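Local structure of PrgZ (Enterococcus faecalis, 4FAJ) at residues A[264-269]-A[556-561]; A[238-243]-A[256-261]; A[61-66]-A[271-276]; A[95-100]-A[547-552]. The protein binds peptide pheromone as a membrane-anchored extracellular receptor of the bacterial solute-binding protein 5 family, and probably serves peptide uptake. All coordinates share one frame; numbering follows the deposited sequence. Where two conformers were deposited one is given.

Interaction 1 of 4, residues A[264-269]-A[556-561]; sequences QKDVSM and DYKKMR. With ZN (zinc ion), chain E.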
loop_
_atom_site.group_PDB
_atom_site.type_symbol
_atom_site.label_atom_id
_atom_site.label_comp_id
_atom_site.label_asym_id
_atom_site.label_seq_id
_atom_site.Cartn_x
_atom_site.Cartn_y
_atom_site.Cartn_z
ATOM N N GLN A 264 7.944 -18.991 18.123
ATOM C CA GLN A 264 9.192 -18.360 18.554
ATOM C C GLN A 264 10.449 -19.194 18.234
ATOM O O GLN A 264 11.531 -18.634 18.023
ATOM C CB GLN A 264 9.139 -18.013 20.051
ATOM C CG GLN A 264 9.128 -19.219 21.005
ATOM C CD GLN A 264 10.510 -19.836 21.218
ATOM O OE1 GLN A 264 11.529 -19.143 21.191
ATOM N NE2 GLN A 264 10.544 -21.156 21.434
ATOM N N LYS A 265 10.302 -20.519 18.179
ATOM C CA LYS A 265 11.429 -21.407 17.854
ATOM C C LYS A 265 12.089 -21.116 16.486
ATOM O O LYS A 265 13.269 -21.415 16.291
ATOM C CB LYS A 265 11.001 -22.880 17.935
ATOM C CG LYS A 265 10.242 -23.392 16.711
ATOM C CD LYS A 265 9.880 -24.877 16.849
ATOM C CE LYS A 265 9.049 -25.357 15.667
ATOM N NZ LYS A 265 7.754 -24.629 15.569
ATOM N N ASP A 266 11.335 -20.535 15.556
ATOM C CA ASP A 266 11.860 -20.164 14.229
ATOM C C ASP A 266 12.554 -18.796 14.165
ATOM O O ASP A 266 13.146 -18.447 13.139
ATOM C CB ASP A 266 10.715 -20.152 13.209
ATOM C CG ASP A 266 10.346 -21.532 12.709
ATOM O OD1 ASP A 266 10.869 -22.545 13.215
ATOM O OD2 ASP A 266 9.505 -21.595 11.789
ATOM N N VAL A 267 12.463 -18.015 15.239
ATOM C CA VAL A 267 12.954 -16.649 15.251
ATOM C C VAL A 267 14.350 -16.566 15.874
ATOM O O VAL A 267 14.537 -16.934 17.035
ATOM C CB VAL A 267 11.959 -15.732 16.017
ATOM C CG1 VAL A 267 12.389 -14.265 15.948
ATOM C CG2 VAL A 267 10.570 -15.887 15.423
ATOM N N SER A 268 15.323 -16.080 15.105
ATOM C CA SER A 268 16.712 -15.950 15.596
ATOM C C SER A 268 17.069 -14.558 16.089
ATOM O O SER A 268 17.909 -14.425 16.957
ATOM C CB SER A 268 17.718 -16.331 14.512
ATOM O OG SER A 268 17.471 -17.631 14.015
ATOM N N MET A 269 16.473 -13.515 15.510
ATOM C CA MET A 269 16.886 -12.162 15.849
ATOM C C MET A 269 16.453 -11.786 17.265
ATOM O O MET A 269 15.310 -12.013 17.651
ATOM C CB MET A 269 16.326 -11.148 14.843
ATOM C CG MET A 269 16.835 -11.340 13.420
ATOM S SD MET A 269 18.606 -11.063 13.227
ATOM C CE MET A 269 18.736 -9.289 13.442
ATOM N N ASP A 556 9.307 -9.425 5.601
ATOM C CA ASP A 556 9.042 -10.333 6.708
ATOM C C ASP A 556 10.384 -10.772 7.296
ATOM O O ASP A 556 11.165 -11.485 6.655
ATOM C CB ASP A 556 8.238 -11.549 6.238
ATOM C CG ASP A 556 7.808 -12.454 7.389
ATOM O OD1 ASP A 556 8.190 -12.184 8.547
ATOM O OD2 ASP A 556 7.063 -13.426 7.132
ATOM N N TYR A 557 10.645 -10.317 8.513
ATOM C CA TYR A 557 11.908 -10.576 9.194
ATOM C C TYR A 557 11.855 -11.786 10.139
ATOM O O TYR A 557 12.821 -12.058 10.854
ATOM C CB TYR A 557 12.294 -9.342 9.998
ATOM C CG TYR A 557 12.353 -8.069 9.179
ATOM C CD1 TYR A 557 13.253 -7.933 8.142
ATOM C CD2 TYR A 557 11.513 -6.991 9.464
ATOM C CE1 TYR A 557 13.322 -6.754 7.393
ATOM C CE2 TYR A 557 11.571 -5.828 8.731
ATOM C CZ TYR A 557 12.489 -5.707 7.701
ATOM O OH TYR A 557 12.547 -4.542 6.967
ATOM N N LYS A 558 10.736 -12.510 10.141
ATOM C CA LYS A 558 10.510 -13.592 11.095
ATOM C C LYS A 558 11.703 -14.552 11.208
ATOM O O LYS A 558 12.134 -14.878 12.307
ATOM C CB LYS A 558 9.250 -14.388 10.721
ATOM C CG LYS A 558 9.030 -15.655 11.569
ATOM C CD LYS A 558 7.672 -16.306 11.259
ATOM C CE LYS A 558 7.582 -17.685 11.867
ATOM N NZ LYS A 558 6.334 -18.379 11.465
ATOM N N LYS A 559 12.213 -15.007 10.069
ATOM C CA LYS A 559 13.259 -16.025 10.045
ATOM C C LYS A 559 14.637 -15.425 9.742
ATOM O O LYS A 559 15.599 -16.155 9.487
ATOM C CB LYS A 559 12.904 -17.124 9.038
ATOM C CG LYS A 559 11.696 -17.966 9.436
ATOM C CD LYS A 559 11.500 -19.140 8.461
ATOM C CE LYS A 559 10.095 -19.762 8.542
ATOM N NZ LYS A 559 10.056 -21.037 9.323
ATOM N N MET A 560 14.735 -14.098 9.812
ATOM C CA MET A 560 15.997 -13.384 9.603
ATOM C C MET A 560 17.078 -13.886 10.558
ATOM O O MET A 560 16.787 -14.192 11.714
ATOM C CB MET A 560 15.777 -11.883 9.823
ATOM C CG MET A 560 17.000 -10.990 9.684
ATOM S SD MET A 560 16.542 -9.256 9.924
ATOM C CE MET A 560 18.130 -8.468 9.687
ATOM N N ARG A 561 18.316 -13.967 10.073
ATOM C CA ARG A 561 19.469 -14.263 10.932
ATOM C C ARG A 561 20.751 -13.606 10.414
ATOM O O ARG A 561 20.833 -13.229 9.248
ATOM C CB ARG A 561 19.672 -15.773 11.077
ATOM C CG ARG A 561 20.168 -16.465 9.824
ATOM C CD ARG A 561 20.292 -17.968 10.033
ATOM N NE ARG A 561 21.122 -18.574 8.990
ATOM C CZ ARG A 561 20.680 -18.999 7.807
ATOM N NH1 ARG A 561 19.402 -18.915 7.484
ATOM N NH2 ARG A 561 21.532 -19.527 6.934
HETATM ZN ZN ZN E . 7.653 -22.233 11.847
HETATM O O HOH W 1 15.527 -18.039 12.268
HETATM O O HOH W 2 14.638 -14.073 13.139
#
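The tightly packed, buried side is where Met269 and Met560 cross obliquely. Met269 bends at chi2 and chi3 while Met560 runs extended, which sets Met269 CG 3.8 Å from Met560 CG and brings the CE methyls together. Ala62 lies against both residues. Buried Val267 rests on the Lys558 carbonyl, with a CA-H...O contact of 3.5 Å from Val267 CA to Lys558 O. No direct backbone hydrogen bond joins the segments; instead a water accepts from Met269 N and donates to Lys558 O (2.8 Å) and Met560 O (2.6 Å). Lys558 sits in a type I beta turn from Tyr557 to Met560, entered through an Asx turn (Asp556 OD1 accepting from Lys558 N); the beta turn faces the loop between strands 252-257 and 271-276. The other side is charged and more exposed to solvent. Lys559 turns at chi4 (-102°) and forms a salt bridge, NZ to Asp266 OD2 at 2.6 Å, reaching the oxygen 54° out of the carboxylate plane. Asp266 OD2 also binds zinc at 2.0 Å, with Asp263 OD2 as second protein ligand, so metal and ammonium probably both stabilise an ionised Asp266. A second water donates to Asp266 O and, weakly, Lys559 O, and hydrogen-bonds to Ser268 OG.

Interaction 2 of 4, residues A[238-243]-A[256-261]; sequences AFNLTN and SKNKEY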
loop_
_atom_site.group_PDB
_atom_site.type_symbol
_atom_site.label_atom_id
_atom_site.label_comp_id
_atom_site.label_asym_id
_atom_site.label_seq_id
_atom_site.Cartn_x
_atom_site.Cartn_y
_atom_site.Cartn_z
ATOM N N ALA A 238 5.980 -12.148 15.678
ATOM C CA ALA A 238 7.333 -12.661 15.876
ATOM C C ALA A 238 8.160 -11.768 16.795
ATOM O O ALA A 238 9.020 -12.251 17.539
ATOM C CB ALA A 238 8.024 -12.814 14.526
ATOM N N PHE A 239 7.893 -10.467 16.731
ATOM C CA PHE A 239 8.583 -9.480 17.542
ATOM C C PHE A 239 7.595 -8.628 18.316
ATOM O O PHE A 239 6.432 -8.551 17.953
ATOM C CB PHE A 239 9.448 -8.602 16.637
ATOM C CG PHE A 239 10.405 -9.382 15.806
ATOM C CD1 PHE A 239 11.657 -9.721 16.302
ATOM C CD2 PHE A 239 10.053 -9.798 14.524
ATOM C CE1 PHE A 239 12.549 -10.466 15.535
ATOM C CE2 PHE A 239 10.933 -10.530 13.761
ATOM C CZ PHE A 239 12.189 -10.871 14.271
ATOM N N ASN A 240 8.064 -8.036 19.413
ATOM C CA ASN A 240 7.313 -7.040 20.169
ATOM C C ASN A 240 7.847 -5.660 19.814
ATOM O O ASN A 240 9.017 -5.516 19.502
ATOM C CB ASN A 240 7.506 -7.224 21.677
ATOM C CG ASN A 240 6.816 -8.452 22.227
ATOM O OD1 ASN A 240 5.805 -8.902 21.705
ATOM N ND2 ASN A 240 7.353 -8.977 23.334
ATOM N N LEU A 241 7.008 -4.641 19.867
ATOM C CA LEU A 241 7.493 -3.265 19.667
ATOM C C LEU A 241 7.981 -2.774 21.019
ATOM O O LEU A 241 7.175 -2.587 21.932
ATOM C CB LEU A 241 6.392 -2.363 19.123
ATOM C CG LEU A 241 6.775 -0.889 18.901
ATOM C CD1 LEU A 241 7.834 -0.746 17.817
ATOM C CD2 LEU A 241 5.542 -0.057 18.553
ATOM N N THR A 242 9.297 -2.610 21.162
ATOM C CA THR A 242 9.900 -2.279 22.466
ATOM C C THR A 242 10.364 -0.818 22.599
ATOM O O THR A 242 10.575 -0.345 23.712
ATOM C CB THR A 242 11.064 -3.248 22.818
ATOM O OG1 THR A 242 11.980 -3.341 21.721
ATOM C CG2 THR A 242 10.519 -4.651 23.128
ATOM N N ASN A 243 10.509 -0.105 21.481
ATOM C CA ASN A 243 10.933 1.302 21.515
ATOM C C ASN A 243 10.332 2.082 20.353
ATOM O O ASN A 243 10.656 1.822 19.201
ATOM C CB ASN A 243 12.464 1.382 21.455
ATOM C CG ASN A 243 13.007 2.726 21.898
ATOM O OD1 ASN A 243 12.332 3.752 21.815
ATOM N ND2 ASN A 243 14.251 2.723 22.382
ATOM N N SER A 256 11.774 -6.356 19.260
ATOM C CA SER A 256 12.550 -7.381 19.951
ATOM C C SER A 256 11.790 -8.704 19.931
ATOM O O SER A 256 10.559 -8.714 19.929
ATOM C CB SER A 256 12.805 -6.951 21.396
ATOM O OG SER A 256 13.526 -5.733 21.441
ATOM N N LYS A 257 12.514 -9.815 19.949
ATOM C CA LYS A 257 11.874 -11.121 19.871
ATOM C C LYS A 257 10.780 -11.293 20.929
ATOM O O LYS A 257 11.002 -11.036 22.106
ATOM C CB LYS A 257 12.897 -12.255 20.003
ATOM C CG LYS A 257 12.250 -13.638 19.906
ATOM C CD LYS A 257 13.284 -14.759 19.886
ATOM C CE LYS A 257 12.635 -16.095 20.216
ATOM N NZ LYS A 257 13.429 -17.261 19.729
ATOM N N ASN A 258 9.606 -11.731 20.476
ATOM C CA ASN A 258 8.457 -12.027 21.329
ATOM C C ASN A 258 8.499 -13.492 21.769
ATOM O O ASN A 258 8.152 -14.388 21.002
ATOM C CB ASN A 258 7.159 -11.764 20.552
ATOM C CG ASN A 258 5.908 -12.140 21.328
ATOM O OD1 ASN A 258 5.956 -12.467 22.520
ATOM N ND2 ASN A 258 4.772 -12.066 20.657
ATOM N N LYS A 259 8.913 -13.720 23.011
ATOM C CA LYS A 259 9.062 -15.076 23.534
ATOM C C LYS A 259 7.725 -15.795 23.729
ATOM O O LYS A 259 7.710 -17.013 23.868
ATOM C CB LYS A 259 9.864 -15.070 24.840
ATOM C CG LYS A 259 11.340 -14.735 24.631
ATOM C CD LYS A 259 12.235 -15.522 25.584
ATOM C CE LYS A 259 13.707 -15.437 25.183
ATOM N NZ LYS A 259 14.316 -14.124 25.548
ATOM N N GLU A 260 6.616 -15.051 23.705
ATOM C CA GLU A 260 5.272 -15.640 23.808
ATOM C C GLU A 260 4.658 -15.982 22.443
ATOM O O GLU A 260 3.534 -16.478 22.374
ATOM C CB GLU A 260 4.332 -14.683 24.560
ATOM C CG GLU A 260 4.668 -14.506 26.027
ATOM C CD GLU A 260 4.442 -15.775 26.847
ATOM O OE1 GLU A 260 3.436 -16.495 26.611
ATOM O OE2 GLU A 260 5.268 -16.038 27.742
ATOM N N TYR A 261 5.387 -15.707 21.365
ATOM C CA TYR A 261 4.936 -16.024 20.010
ATOM C C TYR A 261 4.881 -17.539 19.802
ATOM O O TYR A 261 5.807 -18.253 20.204
ATOM C CB TYR A 261 5.884 -15.377 19.001
ATOM C CG TYR A 261 5.585 -15.689 17.556
ATOM C CD1 TYR A 261 4.316 -15.485 17.023
ATOM C CD2 TYR A 261 6.585 -16.179 16.711
ATOM C CE1 TYR A 261 4.048 -15.767 15.681
ATOM C CE2 TYR A 261 6.326 -16.463 15.379
ATOM C CZ TYR A 261 5.066 -16.266 14.867
ATOM O OH TYR A 261 4.824 -16.554 13.542
HETATM O O HOH W 3 9.452 -14.897 18.489
HETATM O O HOH W 4 5.660 -11.226 24.964
HETATM O O HOH W 5 10.163 -8.686 23.438
#
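Ala238 opens the contact with its carbonyl and its CA. Ala238 O accepts from Asn258 N at 3.0 Å in a nearly straight bond (171°), and CA lies over one face of the Tyr261 ring, a CH-pi contact with Ala238 CA 3.9 Å from the centroid. A water donates to Ala238 O and Asn258 O. Phe239 follows as a non-hydrogen-bonded pair with Lys257; CG is anti to the carbonyl carbon (chi1 -55°), and the ring brings its edge to the Ser256-Lys257 peptide, CD1 3.7 Å from Lys257 N. At Asn240 the beta hairpin of strands 239-243 and 252-257, part of a four-stranded mixed sheet, makes a hydrogen-bonded antiparallel pair: Asn240 N gives to Ser256 O at 2.6 Å, and Ser256 N returns to Asn240 O at 2.9 Å. The Asn240 side chain crosses that of Asn258 at about a right angle, OD1 3.3 Å from Asn258 CG, amide planes 39° apart. These amides do not bond directly; a water bridges Asn240 ND2 to Asn258 OD1, which also accepts from Glu260 N in an Asx turn. Thr242 shares a hydroxyl-hydroxyl bond, OG1 to Ser256 OG at 2.9 Å, and with Asn243 faces Thr254 in a classic beta bulge.

Interaction 3 of 4, residues A[61-66]-A[271-276]; sequences VATLTA and KINFQV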
loop_
_atom_site.group_PDB
_atom_site.type_symbol
_atom_site.label_atom_id
_atom_site.label_comp_id
_atom_site.label_asym_id
_atom_site.label_seq_id
_atom_site.Cartn_x
_atom_site.Cartn_y
_atom_site.Cartn_z
ATOM N N VAL A 61 21.518 -9.093 15.785
ATOM C CA VAL A 61 20.947 -7.750 15.803
ATOM C C VAL A 61 21.260 -7.066 14.477
ATOM O O VAL A 61 22.280 -7.352 13.852
ATOM C CB VAL A 61 21.499 -6.913 16.986
ATOM C CG1 VAL A 61 21.098 -5.451 16.859
ATOM C CG2 VAL A 61 21.019 -7.486 18.314
ATOM N N ALA A 62 20.370 -6.181 14.041
ATOM C CA ALA A 62 20.576 -5.422 12.809
ATOM C C ALA A 62 19.932 -4.065 12.937
ATOM O O ALA A 62 19.016 -3.876 13.750
ATOM C CB ALA A 62 19.982 -6.157 11.607
ATOM N N THR A 63 20.401 -3.137 12.109
ATOM C CA THR A 63 19.779 -1.833 11.954
ATOM C C THR A 63 19.425 -1.668 10.479
ATOM O O THR A 63 20.306 -1.671 9.620
ATOM C CB THR A 63 20.705 -0.707 12.434
ATOM O OG1 THR A 63 21.015 -0.919 13.815
ATOM C CG2 THR A 63 20.037 0.647 12.275
ATOM N N LEU A 64 18.131 -1.544 10.210
ATOM C CA LEU A 64 17.596 -1.459 8.854
ATOM C C LEU A 64 16.968 -0.084 8.640
ATOM O O LEU A 64 16.985 0.756 9.534
ATOM C CB LEU A 64 16.560 -2.566 8.621
ATOM C CG LEU A 64 16.999 -4.008 8.950
ATOM C CD1 LEU A 64 15.847 -4.986 8.713
ATOM C CD2 LEU A 64 18.227 -4.429 8.153
ATOM N N THR A 65 16.415 0.148 7.452
ATOM C CA THR A 65 15.936 1.472 7.102
ATOM C C THR A 65 14.451 1.488 6.782
ATOM O O THR A 65 13.850 0.459 6.470
ATOM C CB THR A 65 16.722 2.061 5.908
ATOM O OG1 THR A 65 16.488 1.277 4.736
ATOM C CG2 THR A 65 18.208 2.083 6.210
ATOM N N ALA A 66 13.885 2.688 6.832
ATOM C CA ALA A 66 12.467 2.926 6.563
ATOM C C ALA A 66 12.373 4.254 5.826
ATOM O O ALA A 66 13.270 5.098 5.959
ATOM C CB ALA A 66 11.682 2.991 7.881
ATOM N N LYS A 271 16.906 -8.500 18.361
ATOM C CA LYS A 271 16.243 -7.242 18.050
ATOM C C LYS A 271 16.675 -6.695 16.706
ATOM O O LYS A 271 17.756 -7.011 16.190
ATOM C CB LYS A 271 16.455 -6.188 19.141
ATOM C CG LYS A 271 17.880 -5.981 19.563
ATOM C CD LYS A 271 18.044 -4.710 20.441
ATOM C CE LYS A 271 18.625 -3.553 19.619
ATOM N NZ LYS A 271 18.484 -2.189 20.238
ATOM N N ILE A 272 15.790 -5.878 16.149
ATOM C CA ILE A 272 16.023 -5.190 14.904
ATOM C C ILE A 272 15.690 -3.726 15.146
ATOM O O ILE A 272 14.611 -3.412 15.654
ATOM C CB ILE A 272 15.142 -5.759 13.763
ATOM C CG1 ILE A 272 15.157 -7.289 13.767
ATOM C CG2 ILE A 272 15.598 -5.210 12.421
ATOM C CD1 ILE A 272 14.233 -7.922 12.735
ATOM N N ASN A 273 16.637 -2.852 14.819
ATOM C CA ASN A 273 16.463 -1.399 14.897
ATOM C C ASN A 273 16.085 -0.841 13.533
ATOM O O ASN A 273 16.454 -1.405 12.506
ATOM C CB ASN A 273 17.760 -0.739 15.387
ATOM C CG ASN A 273 18.254 -1.320 16.700
ATOM O OD1 ASN A 273 19.323 -1.948 16.764
ATOM N ND2 ASN A 273 17.469 -1.144 17.744
ATOM N N PHE A 274 15.324 0.254 13.513
ATOM C CA PHE A 274 14.957 0.906 12.255
ATOM C C PHE A 274 15.313 2.389 12.312
ATOM O O PHE A 274 15.161 3.018 13.360
ATOM C CB PHE A 274 13.472 0.722 11.961
ATOM C CG PHE A 274 13.085 -0.715 11.741
ATOM C CD1 PHE A 274 13.032 -1.247 10.458
ATOM C CD2 PHE A 274 12.813 -1.543 12.821
ATOM C CE1 PHE A 274 12.700 -2.579 10.251
ATOM C CE2 PHE A 274 12.473 -2.879 12.621
ATOM C CZ PHE A 274 12.428 -3.396 11.323
ATOM N N GLN A 275 15.791 2.920 11.185
ATOM C CA GLN A 275 16.152 4.324 11.042
ATOM C C GLN A 275 15.550 4.875 9.754
ATOM O O GLN A 275 15.755 4.303 8.689
ATOM C CB GLN A 275 17.676 4.465 10.995
ATOM C CG GLN A 275 18.171 5.829 10.526
ATOM C CD GLN A 275 17.954 6.903 11.556
ATOM O OE1 GLN A 275 18.496 6.828 12.654
ATOM N NE2 GLN A 275 17.152 7.914 11.212
ATOM N N VAL A 276 14.826 5.987 9.842
ATOM C CA VAL A 276 14.280 6.624 8.649
ATOM C C VAL A 276 15.429 7.260 7.863
ATOM O O VAL A 276 16.281 7.937 8.435
ATOM C CB VAL A 276 13.202 7.691 8.975
ATOM C CG1 VAL A 276 12.727 8.377 7.702
ATOM C CG2 VAL A 276 12.014 7.050 9.689
#
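Ala62 O is gripped by two donors: the Asn273 N-H, at 2.8 Å from N to O and lying in the carbonyl plane with an almost straight N-H...O angle of 174°, and the weaker CA-H of Ile272. Asn273 O too has an N-H and a CA-H donor, Leu64 N at 2.8 Å and Thr63 CA. Gln275 N to Leu64 O (3.0 Å) and Ala66 N to Gln275 O (3.1 Å) carry the pattern onward, although the latter donor stands 44° out of the carbonyl plane. At the opposite end the bond from Ala62 N to Lys271 O is weak. Residues 61-66 pair one to one with 271-276 as parallel strands, twisted by -36°, and strand 61-66 forms an outer edge of the four-stranded mixed sheet. Ala62, Leu64, Ile272 and Phe274 share one face. There Leu64, its CG anti to the carbonyl carbon, crosses Ile272 obliquely and puts CD1 3.7 Å from Ile272 CG2, while the Phe274 ring meets that of Trp253 from the next strand. On the face of Val61 and Thr63, Val61 and Lys271 run side by side, CG2 of Val61 touching CG of Lys271 at 3.7 Å, and Thr63 OG1 lies 3.6 Å from Asn273 CB.

Interaction 4 of 4, residues A[95-100]-A[547-552]; sequences YRLDEK and LMHSIG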
loop_
_atom_site.group_PDB
_atom_site.type_symbol
_atom_site.label_atom_id
_atom_site.label_comp_id
_atom_site.label_asym_id
_atom_site.label_seq_id
_atom_site.Cartn_x
_atom_site.Cartn_y
_atom_site.Cartn_z
ATOM N N TYR A 95 -3.369 -15.913 8.049
ATOM C CA TYR A 95 -2.424 -16.373 7.032
ATOM C C TYR A 95 -1.279 -15.358 6.861
ATOM O O TYR A 95 -1.405 -14.171 7.206
ATOM C CB TYR A 95 -3.150 -16.646 5.691
ATOM C CG TYR A 95 -4.260 -17.631 5.879
ATOM C CD1 TYR A 95 -4.009 -18.996 5.841
ATOM C CD2 TYR A 95 -5.545 -17.209 6.210
ATOM C CE1 TYR A 95 -5.005 -19.907 6.081
ATOM C CE2 TYR A 95 -6.555 -18.123 6.454
ATOM C CZ TYR A 95 -6.281 -19.464 6.389
ATOM O OH TYR A 95 -7.255 -20.385 6.641
ATOM N N ARG A 96 -0.154 -15.869 6.366
ATOM C CA ARG A 96 1.075 -15.109 6.132
ATOM C C ARG A 96 1.622 -15.541 4.768
ATOM O O ARG A 96 1.670 -16.743 4.474
ATOM C CB ARG A 96 2.100 -15.431 7.221
ATOM C CG ARG A 96 3.436 -14.679 7.097
ATOM C CD ARG A 96 4.504 -15.329 7.949
ATOM N NE ARG A 96 4.258 -15.191 9.391
ATOM C CZ ARG A 96 4.548 -14.114 10.126
ATOM N NH1 ARG A 96 5.103 -13.030 9.580
ATOM N NH2 ARG A 96 4.288 -14.122 11.428
ATOM N N LEU A 97 2.034 -14.573 3.947
ATOM C CA LEU A 97 2.560 -14.884 2.617
ATOM C C LEU A 97 3.880 -15.630 2.674
ATOM O O LEU A 97 4.758 -15.328 3.501
ATOM C CB LEU A 97 2.720 -13.615 1.763
ATOM C CG LEU A 97 1.457 -12.822 1.435
ATOM C CD1 LEU A 97 1.804 -11.783 0.355
ATOM C CD2 LEU A 97 0.259 -13.691 1.003
ATOM N N ASP A 98 4.015 -16.623 1.805
ATOM C CA ASP A 98 5.271 -17.341 1.647
ATOM C C ASP A 98 6.137 -16.665 0.584
ATOM O O ASP A 98 5.766 -15.634 0.031
ATOM C CB ASP A 98 5.031 -18.830 1.318
ATOM C CG ASP A 98 4.351 -19.057 -0.036
ATOM O OD1 ASP A 98 4.306 -18.127 -0.878
ATOM O OD2 ASP A 98 3.849 -20.190 -0.245
ATOM N N GLU A 99 7.286 -17.270 0.301
ATOM C CA GLU A 99 8.249 -16.719 -0.652
ATOM C C GLU A 99 7.692 -16.522 -2.070
ATOM O O GLU A 99 8.256 -15.758 -2.864
ATOM C CB GLU A 99 9.535 -17.572 -0.670
ATOM C CG GLU A 99 9.383 -19.020 -1.176
ATOM C CD GLU A 99 8.812 -19.983 -0.138
ATOM O OE1 GLU A 99 8.413 -19.530 0.971
ATOM O OE2 GLU A 99 8.761 -21.203 -0.437
ATOM N N LYS A 100 6.587 -17.195 -2.381
ATOM C CA LYS A 100 5.914 -17.044 -3.670
ATOM C C LYS A 100 4.679 -16.165 -3.572
ATOM O O LYS A 100 3.847 -16.161 -4.473
ATOM C CB LYS A 100 5.536 -18.423 -4.221
ATOM C CG LYS A 100 6.750 -19.295 -4.495
ATOM C CD LYS A 100 6.385 -20.564 -5.254
ATOM C CE LYS A 100 7.588 -21.122 -5.999
ATOM N NZ LYS A 100 8.745 -21.393 -5.094
ATOM N N LEU A 547 12.421 -12.268 3.979
ATOM C CA LEU A 547 11.460 -12.460 2.896
ATOM C C LEU A 547 11.036 -11.072 2.380
ATOM O O LEU A 547 10.603 -10.232 3.157
ATOM C CB LEU A 547 10.247 -13.236 3.404
ATOM C CG LEU A 547 9.810 -14.465 2.637
ATOM C CD1 LEU A 547 10.958 -15.482 2.597
ATOM C CD2 LEU A 547 8.568 -15.072 3.282
ATOM N N MET A 548 11.184 -10.835 1.084
ATOM C CA MET A 548 10.780 -9.570 0.465
ATOM C C MET A 548 9.607 -9.847 -0.485
ATOM O O MET A 548 9.696 -10.752 -1.304
ATOM C CB MET A 548 11.961 -8.976 -0.301
ATOM C CG MET A 548 11.729 -7.571 -0.841
ATOM S SD MET A 548 13.167 -6.923 -1.728
ATOM C CE MET A 548 12.666 -5.235 -1.973
ATOM N N HIS A 549 8.515 -9.087 -0.367
ATOM C CA HIS A 549 7.304 -9.332 -1.147
ATOM C C HIS A 549 7.052 -8.180 -2.124
ATOM O O HIS A 549 7.135 -7.007 -1.734
ATOM C CB HIS A 549 6.092 -9.475 -0.218
ATOM C CG HIS A 549 6.199 -10.605 0.761
ATOM N ND1 HIS A 549 6.081 -11.925 0.387
ATOM C CD2 HIS A 549 6.373 -10.609 2.104
ATOM C CE1 HIS A 549 6.208 -12.698 1.452
ATOM N NE2 HIS A 549 6.377 -11.926 2.509
ATOM N N SER A 550 6.730 -8.501 -3.378
ATOM C CA SER A 550 6.336 -7.475 -4.363
ATOM C C SER A 550 4.870 -7.004 -4.188
ATOM O O SER A 550 4.455 -5.994 -4.778
ATOM C CB SER A 550 6.556 -7.988 -5.777
ATOM O OG SER A 550 5.830 -9.184 -5.983
ATOM N N ILE A 551 4.100 -7.747 -3.394
ATOM C CA ILE A 551 2.744 -7.362 -2.989
ATOM C C ILE A 551 2.604 -7.410 -1.455
ATOM O O ILE A 551 3.317 -8.156 -0.780
ATOM C CB ILE A 551 1.644 -8.277 -3.613
ATOM C CG1 ILE A 551 1.730 -9.710 -3.075
ATOM C CG2 ILE A 551 1.720 -8.293 -5.127
ATOM C CD1 ILE A 551 0.619 -10.630 -3.604
ATOM N N GLY A 552 1.678 -6.626 -0.921
ATOM C CA GLY A 552 1.401 -6.605 0.514
ATOM C C GLY A 552 2.536 -5.986 1.308
ATOM O O GLY A 552 3.299 -5.163 0.790
HETATM O O HOH W 6 5.684 -13.118 4.909
HETATM O O HOH W 7 8.651 -13.083 -2.170
#
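The His549 imidazole is the flat group round which this contact is arranged. With CG anti to the carbonyl carbon (chi1 -60°), the ring swings toward the other segment and meets Leu97 with its CE1 atom, 3.6 Å from Leu97 CB. Leu97 CD1 stands 4.2 Å above the plane of the His549 ring, offset toward the rim. The same methyl reaches Ile551, whose side chain crosses that of Leu97 at about a right angle, CD1 of Leu97 lying 4.0 Å from CG1 of Ile551. In the ring plane, at the edge, Asp98 O sits 3.3 Å from His549 CE1. Leu547 lays its CD2 against the backbone, 3.8 Å from Leu97 O, and its CD1 touches Glu99 CB. These side chains join the end of strand 95-97, where Asp98 OD1 accepts from Lys100 N in an Asx turn, to strand 547-548, which pairs with 555-556, and the loop that follows it. A water bridges Leu97 O and His549 NE2, 2.8 Å from each, while His549 ND1 is hydrogen-bonded to Asn101 OD1. With both ring nitrogens engaged, rotation of the imidazole is restrained. Glu99 N and Ile551 O are buried here with no partner in the model, a polar cost. Since no direct hydrogen bond crosses the contact, its cohesion probably rests on apolar contacts and the Leu97-His549 water.

From the N terminus, strand 61-66 opens interaction 3 and segment 95-100 opens interaction 4. Interaction 2 then opens and closes as a local hairpin (238-243 with 256-261), nested inside both. Segment 264-269 begins interaction 1 before strand 271-276 closes interaction 3. Near the C terminus 547-552 closes interaction 4 and 556-561 closes interaction 1, so interactions 1, 3 and 4 all cross one another. Interactions 2 and 3 share the mixed sheet, and interaction 1 fastens the C-terminal segment against it: Tyr557 packs on Leu64, while Lys257 NZ bonds to Gln264 O and Val267 O. The Asp556-Arg96 salt bridge connects interaction 1 to interaction 4.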